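Local structure of transcription factor GAMBIF1 (Anopheles gambiae, 1BVO) at residues V56-E62 against D139-L145; P68-N72 against A113-R117; F40-V45 against T92-N98. The protein probably activates RNA polymerase II transcription as a Rel-family factor related to Dorsal, this chain being its DNA-binding specificity domain. All blocks are in the same frame, centred on the assembly; numbering follows the deposited sequence.

Contact 1: V56-E62 against D139-L145; sequences VSCVTKE and DLNAVRL
Val56-Val59 end strand 52-59 and run antiparallel to Ala142-Leu145, the start of strand 142-152. The two axes come within 4.7 Å, with 148° between their N-to-C directions. At Val56, with chi1 t, CG1 lies 4.1 Å from Leu145 CB. Cys58 and Leu145 form a non-hydrogen-bonded pair, CA to CA 4.9 Å. Cys58 CA makes a CA-H...O contact of 3.3 Å to Arg144 O, and Cys58 SG packs 4.2 Å from Val143 CG1. Val59 and Arg144 are the hydrogen-bonded pair: Val59 N to Arg144 O is 3.0 Å and Arg144 N to Val59 O is 3.1 Å. These are neighbouring central strands in the five-stranded antiparallel sheet of the immunoglobulin-like Rel homology domain. Past Val59 the chain leaves the sheet. Thr60 OG1 turns to the backbone N of Lys67. Lys61, near helical in phi/psi (-64°/-33°), gives its O to Arg144, at 2.7 Å from Arg144 NH2 and 2.8 Å from Arg144 NE; the arginine has chi1 m, then chi2 and chi3 t. Lys61 NZ reaches Asp139 OD2 in a 2.9 Å salt bridge. Glu62 accepts from the other loop, Asp139 N to Glu62 OE2 being 3.0 Å. Asp139 OD1 closes an Asx turn, 2.9 Å from Asn141 N.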
loop_
_atom_site.group_PDB
_atom_site.type_symbol
_atom_site.label_atom_id
_atom_site.label_comp_id
_atom_site.label_asym_id
_atom_site.label_seq_id
_atom_site.Cartn_x
_atom_site.Cartn_y
_atom_site.Cartn_z
ATOM N N VAL C 56 -23.277 14.470 -10.350
ATOM C CA VAL C 56 -22.290 15.045 -9.479
ATOM C C VAL C 56 -21.049 14.175 -9.593
ATOM O O VAL C 56 -21.146 12.946 -9.667
ATOM C CB VAL C 56 -22.769 15.067 -8.020
ATOM C CG1 VAL C 56 -21.771 15.823 -7.155
ATOM C CG2 VAL C 56 -24.144 15.687 -7.933
ATOM N N SER C 57 -19.900 14.825 -9.729
ATOM C CA SER C 57 -18.629 14.117 -9.801
ATOM C C SER C 57 -17.552 15.059 -9.296
ATOM O O SER C 57 -17.789 16.260 -9.140
ATOM C CB SER C 57 -18.311 13.633 -11.220
ATOM O OG SER C 57 -18.020 14.696 -12.105
ATOM N N CYS C 58 -16.402 14.494 -8.970
ATOM C CA CYS C 58 -15.275 15.252 -8.469
ATOM C C CYS C 58 -14.438 15.835 -9.591
ATOM O O CYS C 58 -14.041 15.121 -10.523
ATOM C CB CYS C 58 -14.363 14.352 -7.653
ATOM S SG CYS C 58 -14.991 13.871 -6.057
ATOM N N VAL C 59 -14.146 17.119 -9.496
ATOM C CA VAL C 59 -13.304 17.760 -10.475
ATOM C C VAL C 59 -12.184 18.340 -9.613
ATOM O O VAL C 59 -12.267 18.322 -8.379
ATOM C CB VAL C 59 -14.051 18.842 -11.241
ATOM C CG1 VAL C 59 -15.293 18.261 -11.878
ATOM C CG2 VAL C 59 -14.386 19.999 -10.330
ATOM N N THR C 60 -11.125 18.809 -10.249
ATOM C CA THR C 60 -9.985 19.382 -9.529
ATOM C C THR C 60 -10.308 20.764 -8.908
ATOM O O THR C 60 -11.172 21.479 -9.427
ATOM C CB THR C 60 -8.804 19.529 -10.503
ATOM O OG1 THR C 60 -9.229 20.289 -11.644
ATOM C CG2 THR C 60 -8.337 18.153 -10.988
ATOM N N LYS C 61 -9.640 21.130 -7.806
ATOM C CA LYS C 61 -9.840 22.456 -7.183
ATOM C C LYS C 61 -9.357 23.445 -8.224
ATOM O O LYS C 61 -9.786 24.599 -8.322
ATOM C CB LYS C 61 -8.936 22.635 -5.946
ATOM C CG LYS C 61 -7.568 21.928 -6.033
ATOM C CD LYS C 61 -6.406 22.811 -5.562
ATOM C CE LYS C 61 -5.511 22.062 -4.595
ATOM N NZ LYS C 61 -4.093 21.906 -5.024
ATOM N N GLU C 62 -8.354 22.914 -8.896
ATOM C CA GLU C 62 -7.534 23.454 -9.945
ATOM C C GLU C 62 -8.244 24.039 -11.195
ATOM O O GLU C 62 -9.219 23.483 -11.684
ATOM C CB GLU C 62 -6.514 22.317 -10.298
ATOM C CG GLU C 62 -5.993 21.537 -9.001
ATOM C CD GLU C 62 -5.242 20.206 -9.210
ATOM O OE1 GLU C 62 -4.993 19.790 -10.343
ATOM O OE2 GLU C 62 -4.895 19.564 -8.204
ATOM N N ASP C 139 -3.703 17.016 -7.113
ATOM C CA ASP C 139 -3.693 17.061 -5.665
ATOM C C ASP C 139 -4.757 16.124 -5.086
ATOM O O ASP C 139 -5.967 16.399 -5.139
ATOM C CB ASP C 139 -3.929 18.476 -5.186
ATOM C CG ASP C 139 -3.933 18.589 -3.659
ATOM O OD1 ASP C 139 -3.641 17.580 -2.961
ATOM O OD2 ASP C 139 -4.218 19.689 -3.153
ATOM N N LEU C 140 -4.306 15.025 -4.489
ATOM C CA LEU C 140 -5.220 14.048 -3.912
ATOM C C LEU C 140 -5.771 14.408 -2.532
ATOM O O LEU C 140 -6.299 13.537 -1.827
ATOM C CB LEU C 140 -4.566 12.671 -3.869
ATOM C CG LEU C 140 -4.157 12.151 -5.245
ATOM C CD1 LEU C 140 -3.613 10.755 -5.118
ATOM C CD2 LEU C 140 -5.345 12.185 -6.195
ATOM N N ASN C 141 -5.718 15.684 -2.173
ATOM C CA ASN C 141 -6.233 16.123 -0.885
ATOM C C ASN C 141 -7.286 17.190 -0.981
ATOM O O ASN C 141 -7.720 17.748 0.027
ATOM C CB ASN C 141 -5.111 16.618 -0.005
ATOM C CG ASN C 141 -4.628 15.555 0.924
ATOM O OD1 ASN C 141 -4.022 14.560 0.486
ATOM N ND2 ASN C 141 -4.929 15.720 2.224
ATOM N N ALA C 142 -7.702 17.473 -2.202
ATOM C CA ALA C 142 -8.712 18.483 -2.413
ATOM C C ALA C 142 -9.471 18.142 -3.675
ATOM O O ALA C 142 -8.934 17.542 -4.610
ATOM C CB ALA C 142 -8.076 19.847 -2.527
ATOM N N VAL C 143 -10.741 18.512 -3.660
ATOM C CA VAL C 143 -11.622 18.261 -4.777
ATOM C C VAL C 143 -12.701 19.301 -4.710
ATOM O O VAL C 143 -12.748 20.115 -3.798
ATOM C CB VAL C 143 -12.398 16.930 -4.609
ATOM C CG1 VAL C 143 -11.486 15.735 -4.771
ATOM C CG2 VAL C 143 -13.065 16.907 -3.233
ATOM N N ARG C 144 -13.566 19.272 -5.697
ATOM C CA ARG C 144 -14.729 20.132 -5.711
ATOM C C ARG C 144 -15.788 19.215 -6.320
ATOM O O ARG C 144 -15.474 18.271 -7.063
ATOM C CB ARG C 144 -14.556 21.340 -6.609
ATOM C CG ARG C 144 -13.440 22.293 -6.288
ATOM C CD ARG C 144 -13.525 23.403 -7.332
ATOM N NE ARG C 144 -12.410 24.335 -7.356
ATOM C CZ ARG C 144 -12.463 25.563 -6.867
ATOM N NH1 ARG C 144 -13.578 26.014 -6.311
ATOM N NH2 ARG C 144 -11.401 26.352 -6.963
ATOM N N LEU C 145 -17.026 19.421 -5.910
ATOM C CA LEU C 145 -18.130 18.633 -6.420
ATOM C C LEU C 145 -18.584 19.355 -7.671
ATOM O O LEU C 145 -18.681 20.593 -7.690
ATOM C CB LEU C 145 -19.269 18.605 -5.400
ATOM C CG LEU C 145 -18.900 17.961 -4.066
ATOM C CD1 LEU C 145 -20.024 18.138 -3.066
ATOM C CD2 LEU C 145 -18.583 16.500 -4.287
#

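Contact 2: P68-N72 against A113-R117; sequences PHPHN and ALRLR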
loop_
_atom_site.group_PDB
_atom_site.type_symbol
_atom_site.label_atom_id
_atom_site.label_comp_id
_atom_site.label_asym_id
_atom_site.label_seq_id
_atom_site.Cartn_x
_atom_site.Cartn_y
_atom_site.Cartn_z
ATOM N N PRO C 68 -11.571 16.216 -14.462
ATOM C CA PRO C 68 -12.085 15.067 -13.726
ATOM C C PRO C 68 -11.044 14.728 -12.683
ATOM O O PRO C 68 -9.843 14.654 -12.985
ATOM C CB PRO C 68 -12.143 13.991 -14.796
ATOM C CG PRO C 68 -12.571 14.760 -15.981
ATOM C CD PRO C 68 -11.683 15.988 -15.915
ATOM N N HIS C 69 -11.490 14.675 -11.441
ATOM C CA HIS C 69 -10.610 14.346 -10.358
ATOM C C HIS C 69 -10.853 12.875 -10.178
ATOM O O HIS C 69 -11.998 12.439 -10.106
ATOM C CB HIS C 69 -10.983 15.107 -9.098
ATOM C CG HIS C 69 -9.972 14.962 -8.005
ATOM N ND1 HIS C 69 -9.540 13.728 -7.575
ATOM C CD2 HIS C 69 -9.264 15.882 -7.322
ATOM C CE1 HIS C 69 -8.594 13.901 -6.662
ATOM N NE2 HIS C 69 -8.406 15.194 -6.493
ATOM N N PRO C 70 -9.777 12.091 -10.026
ATOM C CA PRO C 70 -9.845 10.630 -9.848
ATOM C C PRO C 70 -10.811 10.130 -8.783
ATOM O O PRO C 70 -11.512 9.138 -8.988
ATOM C CB PRO C 70 -8.397 10.252 -9.511
ATOM C CG PRO C 70 -7.832 11.528 -8.942
ATOM C CD PRO C 70 -8.385 12.555 -9.904
ATOM N N HIS C 71 -10.847 10.825 -7.651
ATOM C CA HIS C 71 -11.712 10.419 -6.556
ATOM C C HIS C 71 -13.166 10.099 -6.931
ATOM O O HIS C 71 -13.759 10.755 -7.794
ATOM C CB HIS C 71 -11.588 11.416 -5.415
ATOM C CG HIS C 71 -10.239 11.405 -4.769
ATOM N ND1 HIS C 71 -9.867 12.297 -3.803
ATOM C CD2 HIS C 71 -9.194 10.559 -4.937
ATOM C CE1 HIS C 71 -8.640 12.001 -3.372
ATOM N NE2 HIS C 71 -8.219 10.949 -4.048
ATOM N N ASN C 72 -13.675 9.007 -6.363
ATOM C CA ASN C 72 -15.036 8.558 -6.632
ATOM C C ASN C 72 -15.981 9.054 -5.558
ATOM O O ASN C 72 -15.587 9.204 -4.387
ATOM C CB ASN C 72 -15.099 7.031 -6.662
ATOM C CG ASN C 72 -14.130 6.424 -7.640
ATOM O OD1 ASN C 72 -14.015 6.863 -8.792
ATOM N ND2 ASN C 72 -13.398 5.424 -7.180
ATOM N N ALA C 113 -8.352 4.816 -12.705
ATOM C CA ALA C 113 -9.536 5.545 -12.267
ATOM C C ALA C 113 -9.954 6.538 -13.340
ATOM O O ALA C 113 -11.079 6.477 -13.852
ATOM C CB ALA C 113 -9.259 6.261 -10.962
ATOM N N LEU C 114 -9.050 7.452 -13.678
ATOM C CA LEU C 114 -9.319 8.447 -14.707
ATOM C C LEU C 114 -9.628 7.744 -16.015
ATOM O O LEU C 114 -10.363 8.261 -16.853
ATOM C CB LEU C 114 -8.121 9.365 -14.887
ATOM C CG LEU C 114 -7.967 10.360 -13.741
ATOM C CD1 LEU C 114 -6.714 11.183 -13.947
ATOM C CD2 LEU C 114 -9.201 11.247 -13.678
ATOM N N ARG C 115 -9.068 6.548 -16.164
ATOM C CA ARG C 115 -9.292 5.731 -17.347
ATOM C C ARG C 115 -10.807 5.511 -17.367
ATOM O O ARG C 115 -11.479 5.895 -18.321
ATOM C CB ARG C 115 -8.549 4.391 -17.208
ATOM C CG ARG C 115 -8.462 3.534 -18.478
ATOM C CD ARG C 115 -8.427 2.043 -18.151
ATOM N NE ARG C 115 -9.718 1.384 -18.390
ATOM C CZ ARG C 115 -10.409 0.692 -17.481
ATOM N NH1 ARG C 115 -9.943 0.558 -16.237
ATOM N NH2 ARG C 115 -11.589 0.152 -17.817
ATOM N N LEU C 116 -11.341 5.015 -16.252
ATOM C CA LEU C 116 -12.775 4.751 -16.111
ATOM C C LEU C 116 -13.682 5.979 -16.227
ATOM O O LEU C 116 -14.736 5.901 -16.859
ATOM C CB LEU C 116 -13.062 3.986 -14.807
ATOM C CG LEU C 116 -12.638 2.512 -14.771
ATOM C CD1 LEU C 116 -12.618 1.983 -13.342
ATOM C CD2 LEU C 116 -13.578 1.684 -15.637
ATOM N N ARG C 117 -13.294 7.106 -15.630
ATOM C CA ARG C 117 -14.114 8.318 -15.716
ATOM C C ARG C 117 -14.337 8.613 -17.208
ATOM O O ARG C 117 -15.436 8.983 -17.605
ATOM C CB ARG C 117 -13.426 9.495 -15.000
ATOM C CG ARG C 117 -14.300 10.766 -14.802
ATOM C CD ARG C 117 -15.422 10.582 -13.770
ATOM N NE ARG C 117 -14.947 9.943 -12.532
ATOM C CZ ARG C 117 -14.241 10.550 -11.578
ATOM N NH1 ARG C 117 -13.925 11.837 -11.704
ATOM N NH2 ARG C 117 -13.804 9.836 -10.533
#
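Here a helix of the Rel homology domain is docked on a proline- and histidine-rich loop. The helix spans residues 107-120, and the loop leads from strand 52-59 into strand 72-74. Ala113 starts the contact: its CB points toward the loop and meets Pro70 CB at 4.3 Å. Leu114 follows with chi1 m and chi2 t. Its CD2 lies 4.2 Å from Pro68 CB and 4.1 Å from Pro70 CD, so one methyl touches both proline rings. Their CA atoms make Pro70 and Leu114 the nearest backbone pair, 5.4 Å apart. One helical turn after Ala113 comes Arg117, with Arg117 N bonded to Ala113 O at 2.9 Å. Its side chain bends back, chi2 and chi3 both p, and its CG packs 3.9 Å from Pro68 CB. The guanidinium then serves successive loop carbonyls. Arg117 NH2 bonds His71 O at 2.9 Å and makes a weak bond to Pro70 O, also 2.9 Å. The shortest link is Arg117 NH1 to His69 O, at 2.6 Å.

Contact 3: F40-V45 against T92-N98; sequences FPSIQV and TMSYTFN
This is an antiparallel strand pairing in the three-stranded sheet, where strand 94-96 is an edge strand and strand 42-46 lies in the middle, between it and strand 2-7. The short axes approach to 4.9 Å and run at 173°. Ser42 pairs with Thr96 and Gln44 with Ser94 as non-hydrogen-bonded pairs, CA to CA 4.2 and 4.3 Å. Between them Ile43 and Tyr95 form the hydrogen-bonded pair: Ile43 N to Tyr95 O is 3.1 Å, and Tyr95 N to Ile43 O is a weak 3.3 Å. The ladder continues at both ends, with Phe97 N to Pro41 O at 2.8 Å and Val45 N to Met93 O at 2.9 Å. The sheet belongs to the immunoglobulin-like beta sandwich of the Rel homology domain. Phe97 faces its interior and meets Phe147 and Val54 of the other sheet. Phe97 has chi1 m, and Ile43 CG1 sits 4.2 Å from Phe97 CE1, at the ring edge. Ser42, Gln44, Ser94 and Thr96 make up a polar face. There Gln44 NE2 makes a weak 3.4 Å bond to Ser94 OG. Phe40, chi1 m, covers the far end: Asn98 CA lies over its ring, 3.9 Å from the centroid, in a CH-pi contact.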
loop_
_atom_site.group_PDB
_atom_site.type_symbol
_atom_site.label_atom_id
_atom_site.label_comp_id
_atom_site.label_asym_id
_atom_site.label_seq_id
_atom_site.Cartn_x
_atom_site.Cartn_y
_atom_site.Cartn_z
ATOM N N PHE C 40 -26.587 19.684 4.734
ATOM C CA PHE C 40 -25.955 18.982 3.626
ATOM C C PHE C 40 -25.954 19.879 2.359
ATOM O O PHE C 40 -26.770 20.801 2.256
ATOM C CB PHE C 40 -26.761 17.691 3.388
ATOM C CG PHE C 40 -26.796 16.749 4.589
ATOM C CD1 PHE C 40 -25.693 15.954 4.897
ATOM C CD2 PHE C 40 -27.931 16.642 5.399
ATOM C CE1 PHE C 40 -25.704 15.080 5.975
ATOM C CE2 PHE C 40 -27.957 15.755 6.495
ATOM C CZ PHE C 40 -26.836 14.976 6.780
ATOM N N PRO C 41 -25.018 19.654 1.404
ATOM C CA PRO C 41 -24.929 20.445 0.164
ATOM C C PRO C 41 -26.225 20.421 -0.595
ATOM O O PRO C 41 -26.870 19.381 -0.692
ATOM C CB PRO C 41 -23.873 19.696 -0.650
ATOM C CG PRO C 41 -22.991 19.149 0.362
ATOM C CD PRO C 41 -23.949 18.642 1.429
ATOM N N SER C 42 -26.579 21.529 -1.214
ATOM C CA SER C 42 -27.804 21.544 -1.972
ATOM C C SER C 42 -27.772 22.531 -3.113
ATOM O O SER C 42 -27.019 23.516 -3.094
ATOM C CB SER C 42 -29.008 21.777 -1.056
ATOM O OG SER C 42 -28.722 22.668 0.005
ATOM N N ILE C 43 -28.472 22.174 -4.178
ATOM C CA ILE C 43 -28.548 23.008 -5.354
ATOM C C ILE C 43 -30.008 23.384 -5.581
ATOM O O ILE C 43 -30.919 22.832 -4.942
ATOM C CB ILE C 43 -27.968 22.294 -6.596
ATOM C CG1 ILE C 43 -28.752 21.015 -6.887
ATOM C CG2 ILE C 43 -26.495 21.993 -6.383
ATOM C CD1 ILE C 43 -28.461 20.425 -8.242
ATOM N N GLN C 44 -30.213 24.302 -6.517
ATOM C CA GLN C 44 -31.524 24.817 -6.826
ATOM C C GLN C 44 -31.487 25.303 -8.253
ATOM O O GLN C 44 -30.672 26.153 -8.594
ATOM C CB GLN C 44 -31.771 26.013 -5.913
ATOM C CG GLN C 44 -33.088 26.028 -5.182
ATOM C CD GLN C 44 -34.227 26.439 -6.073
ATOM O OE1 GLN C 44 -34.098 27.351 -6.899
ATOM N NE2 GLN C 44 -35.363 25.789 -5.896
ATOM N N VAL C 45 -32.327 24.754 -9.109
ATOM C CA VAL C 45 -32.351 25.207 -10.484
ATOM C C VAL C 45 -33.222 26.441 -10.567
ATOM O O VAL C 45 -34.164 26.593 -9.798
ATOM C CB VAL C 45 -32.908 24.147 -11.440
ATOM C CG1 VAL C 45 -32.982 24.688 -12.852
ATOM C CG2 VAL C 45 -32.053 22.907 -11.381
ATOM N N THR C 92 -40.226 21.696 -6.824
ATOM C CA THR C 92 -39.417 22.550 -5.969
ATOM C C THR C 92 -38.146 22.955 -6.709
ATOM O O THR C 92 -37.645 24.063 -6.525
ATOM C CB THR C 92 -39.028 21.848 -4.649
ATOM O OG1 THR C 92 -38.015 20.862 -4.897
ATOM C CG2 THR C 92 -40.247 21.170 -4.018
ATOM N N MET C 93 -37.641 22.054 -7.555
ATOM C CA MET C 93 -36.430 22.282 -8.342
ATOM C C MET C 93 -35.142 22.296 -7.521
ATOM O O MET C 93 -34.144 22.902 -7.918
ATOM C CB MET C 93 -36.541 23.569 -9.169
ATOM C CG MET C 93 -37.394 23.435 -10.385
ATOM S SD MET C 93 -36.921 21.972 -11.282
ATOM C CE MET C 93 -38.366 21.288 -11.396
ATOM N N SER C 94 -35.150 21.589 -6.397
ATOM C CA SER C 94 -33.988 21.523 -5.521
ATOM C C SER C 94 -33.683 20.104 -5.095
ATOM O O SER C 94 -34.556 19.224 -5.112
ATOM C CB SER C 94 -34.211 22.373 -4.270
ATOM O OG SER C 94 -35.528 22.884 -4.218
ATOM N N TYR C 95 -32.446 19.896 -4.676
ATOM C CA TYR C 95 -32.031 18.596 -4.225
ATOM C C TYR C 95 -31.024 18.885 -3.165
ATOM O O TYR C 95 -30.271 19.854 -3.254
ATOM C CB TYR C 95 -31.410 17.755 -5.341
ATOM C CG TYR C 95 -31.316 16.300 -4.994
ATOM C CD1 TYR C 95 -30.296 15.826 -4.172
ATOM C CD2 TYR C 95 -32.263 15.385 -5.461
ATOM C CE1 TYR C 95 -30.217 14.487 -3.819
ATOM C CE2 TYR C 95 -32.201 14.045 -5.121
ATOM C CZ TYR C 95 -31.172 13.601 -4.298
ATOM O OH TYR C 95 -31.077 12.278 -3.945
ATOM N N THR C 96 -31.020 18.037 -2.159
ATOM C CA THR C 96 -30.127 18.191 -1.049
ATOM C C THR C 96 -29.405 16.853 -0.965
ATOM O O THR C 96 -30.045 15.792 -0.952
ATOM C CB THR C 96 -30.985 18.548 0.172
ATOM O OG1 THR C 96 -31.568 19.846 -0.048
ATOM C CG2 THR C 96 -30.182 18.569 1.444
ATOM N N PHE C 97 -28.076 16.905 -1.073
ATOM C CA PHE C 97 -27.262 15.704 -1.032
ATOM C C PHE C 97 -26.971 15.356 0.407
ATOM O O PHE C 97 -26.053 15.905 1.010
ATOM C CB PHE C 97 -25.981 15.905 -1.829
ATOM C CG PHE C 97 -26.230 16.207 -3.269
ATOM C CD1 PHE C 97 -26.428 17.513 -3.701
ATOM C CD2 PHE C 97 -26.362 15.168 -4.177
ATOM C CE1 PHE C 97 -26.752 17.780 -5.026
ATOM C CE2 PHE C 97 -26.683 15.421 -5.508
ATOM C CZ PHE C 97 -26.883 16.729 -5.930
ATOM N N ASN C 98 -27.756 14.443 0.961
ATOM C CA ASN C 98 -27.578 14.059 2.346
ATOM C C ASN C 98 -26.668 12.844 2.517
ATOM O O ASN C 98 -26.206 12.570 3.627
ATOM C CB ASN C 98 -28.928 13.822 3.001
ATOM C CG ASN C 98 -29.778 12.901 2.196
ATOM O OD1 ASN C 98 -29.760 11.692 2.405
ATOM N ND2 ASN C 98 -30.430 13.444 1.176
#

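All three contacts lie in the one Rel homology DNA-binding domain. Contacts 1 and 2 are neighbours, with centres 10 Å apart. His69 joins them, its backbone N near Cys58 O and its NE2 bonded to Asp139 O. The helix is thereby tied through the loop to the five-stranded sheet. Contact 3 lies across the chain's centre, about 19 Å from contact 1 and 24 Å from contact 2, centre to centre. It touches contact 1 through Phe97 and Val56, where the two sheets face each other. In sequence the segments run 40-45, 56-62, 68-72, 92-98, 113-117, 139-145. Contact 2 falls between the segments of contact 1, and contact 3 crosses both. Contact 1 comes closest to the DNA, about 4 Å between nearest atoms.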